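Long-range contact in A-adding tRNA nucleotidyltransferase (Aquifex aeolicus, PDB 4WBY), which adds the terminal adenosine to tRNAs that end in CC, using ATP and magnesium, and so completes their CCA tail: residues A90-E95 with K112-R117. Residues are numbered along the deposited sequence; the frame is centred on the assembly and turned at random.
Sequences ATARRE and KEDLIR
Arg93 and Arg117 lay their guanidinium groups flat on each other, the two CZ atoms 3.5 Å apart and the planes tilted by only 13°, with the side chains crossing at about a right angle. Two like charges meet here, and the carboxylate of Asp114 probably offsets part of the repulsion. Asp114 OD2 takes Arg117 NH2 at 2.9 Å, from above the carboxylate plane. With CG anti to the backbone N (chi1 -177°), Asp114 OD2 also accepts Arg93 N in a nearly straight bond (168°). Arg117 NE bonds Arg93 O at 3.1 Å; the oxygen lies in the Arg117 guanidinium plane, which helps fix that group's rotation, while NE stands above the carbonyl plane. An alanine in place of Arg117 would probably leave the Arg93 guanidinium without its stacking partner, free to turn, and Asp114 OD2 short of one donor. One water links Asp114 OD2 to Thr91 O; another joins Arg94 O to Glu113 O. Arg94 NH2 and Glu113 OE1 form a salt bridge with a weak hydrogen bond; OE1 also takes Ser110 N. Asp114 OD1 pairs with ATP-binding Arg118, tying the loop after strand 85-91 to the nucleotide site of the head domain in this C-terminal portion of the protein.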
loop_
_atom_site.group_PDB
_atom_site.type_symbol
_atom_site.label_atom_id
_atom_site.label_comp_id
_atom_site.label_asym_id
_atom_site.label_seq_id
_atom_site.Cartn_x
_atom_site.Cartn_y
_atom_site.Cartn_z
ATOM N N ALA A 90 14.842 -0.149 -17.952
ATOM C CA ALA A 90 14.795 1.294 -18.131
ATOM C C ALA A 90 16.157 1.819 -18.533
ATOM O O ALA A 90 17.177 1.354 -18.050
ATOM C CB ALA A 90 14.315 1.992 -16.854
ATOM N N THR A 91 16.159 2.773 -19.447
ATOM C CA THR A 91 17.377 3.458 -19.838
ATOM C C THR A 91 17.807 4.388 -18.703
ATOM O O THR A 91 16.981 5.111 -18.146
ATOM C CB THR A 91 17.151 4.246 -21.146
ATOM O OG1 THR A 91 16.753 3.341 -22.187
ATOM C CG2 THR A 91 18.408 4.989 -21.575
ATOM N N ALA A 92 19.090 4.365 -18.350
ATOM C CA ALA A 92 19.621 5.287 -17.334
ATOM C C ALA A 92 19.319 6.728 -17.716
ATOM O O ALA A 92 19.567 7.122 -18.850
ATOM C CB ALA A 92 21.129 5.097 -17.169
ATOM N N ARG A 93 18.785 7.512 -16.782
ATOM C CA ARG A 93 18.467 8.910 -17.075
ATOM C C ARG A 93 18.792 9.828 -15.903
ATOM O O ARG A 93 18.696 9.429 -14.747
ATOM C CB ARG A 93 16.992 9.054 -17.460
ATOM C CG ARG A 93 16.016 8.509 -16.432
ATOM C CD ARG A 93 14.579 8.779 -16.849
ATOM N NE ARG A 93 13.612 8.191 -15.924
ATOM C CZ ARG A 93 13.122 8.813 -14.856
ATOM N NH1 ARG A 93 13.507 10.050 -14.569
ATOM N NH2 ARG A 93 12.245 8.197 -14.075
ATOM N N ARG A 94 19.183 11.061 -16.205
ATOM C CA ARG A 94 19.594 11.990 -15.160
ATOM C C ARG A 94 18.412 12.802 -14.644
ATOM O O ARG A 94 18.539 13.531 -13.660
ATOM C CB ARG A 94 20.702 12.918 -15.668
ATOM C CG ARG A 94 20.379 13.653 -16.948
ATOM C CD ARG A 94 21.488 14.632 -17.296
ATOM N NE ARG A 94 22.791 13.977 -17.378
ATOM C CZ ARG A 94 23.276 13.424 -18.485
ATOM N NH1 ARG A 94 22.565 13.451 -19.602
ATOM N NH2 ARG A 94 24.471 12.847 -18.476
ATOM N N GLU A 95 17.264 12.651 -15.299
ATOM C CA GLU A 95 16.049 13.382 -14.940
ATOM C C GLU A 95 15.647 13.176 -13.483
ATOM O O GLU A 95 15.533 14.136 -12.717
ATOM C CB GLU A 95 14.894 12.963 -15.855
ATOM C CG GLU A 95 15.156 13.204 -17.335
ATOM C CD GLU A 95 13.974 12.826 -18.209
ATOM O OE1 GLU A 95 13.114 12.041 -17.746
ATOM O OE2 GLU A 95 13.903 13.317 -19.358
ATOM N N LYS A 112 25.210 6.203 -11.897
ATOM C CA LYS A 112 25.260 7.038 -10.698
ATOM C C LYS A 112 24.287 8.212 -10.811
ATOM O O LYS A 112 23.614 8.570 -9.843
ATOM C CB LYS A 112 26.686 7.542 -10.442
ATOM C CG LYS A 112 26.844 8.357 -9.156
ATOM C CD LYS A 112 28.321 8.620 -8.852
ATOM C CE LYS A 112 28.511 9.414 -7.568
ATOM N NZ LYS A 112 29.945 9.792 -7.366
ATOM N N GLU A 113 24.197 8.792 -12.002
ATOM C CA GLU A 113 23.264 9.883 -12.243
ATOM C C GLU A 113 21.817 9.408 -12.164
ATOM O O GLU A 113 20.939 10.136 -11.696
ATOM C CB GLU A 113 23.545 10.522 -13.597
ATOM C CG GLU A 113 24.822 11.334 -13.600
ATOM C CD GLU A 113 25.157 11.904 -14.962
ATOM O OE1 GLU A 113 25.175 11.138 -15.947
ATOM O OE2 GLU A 113 25.400 13.122 -15.041
ATOM N N ASP A 114 21.574 8.180 -12.605
ATOM C CA ASP A 114 20.241 7.595 -12.508
ATOM C C ASP A 114 19.853 7.270 -11.060
ATOM O O ASP A 114 18.681 7.333 -10.682
ATOM C CB ASP A 114 20.164 6.330 -13.356
ATOM C CG ASP A 114 18.788 5.717 -13.350
ATOM O OD1 ASP A 114 18.545 4.830 -12.504
ATOM O OD2 ASP A 114 17.949 6.123 -14.187
ATOM N N LEU A 115 20.836 6.905 -10.250
ATOM C CA LEU A 115 20.556 6.548 -8.867
ATOM C C LEU A 115 20.383 7.775 -7.973
ATOM O O LEU A 115 19.546 7.774 -7.073
ATOM C CB LEU A 115 21.670 5.659 -8.318
ATOM C CG LEU A 115 21.803 4.293 -8.990
ATOM C CD1 LEU A 115 22.991 3.551 -8.413
ATOM C CD2 LEU A 115 20.535 3.496 -8.777
ATOM N N ILE A 116 21.165 8.820 -8.224
ATOM C CA ILE A 116 21.206 9.961 -7.316
ATOM C C ILE A 116 19.912 10.766 -7.393
ATOM O O ILE A 116 19.625 11.583 -6.516
ATOM C CB ILE A 116 22.424 10.864 -7.620
ATOM C CG1 ILE A 116 22.795 11.724 -6.406
ATOM C CG2 ILE A 116 22.180 11.720 -8.851
ATOM C CD1 ILE A 116 24.075 12.530 -6.613
ATOM N N ARG A 117 19.114 10.512 -8.425
ATOM C CA ARG A 117 17.843 11.210 -8.586
ATOM C C ARG A 117 16.682 10.489 -7.888
ATOM O O ARG A 117 15.544 10.940 -7.954
ATOM C CB ARG A 117 17.516 11.382 -10.069
ATOM C CG ARG A 117 17.297 10.066 -10.748
ATOM C CD ARG A 117 16.643 10.197 -12.099
ATOM N NE ARG A 117 16.484 8.879 -12.705
ATOM C CZ ARG A 117 15.519 8.022 -12.388
ATOM N NH1 ARG A 117 14.611 8.342 -11.473
ATOM N NH2 ARG A 117 15.456 6.843 -12.993
HETATM O O HOH W 1 16.201 4.604 -15.335
HETATM O O HOH W 2 20.668 12.793 -11.933
#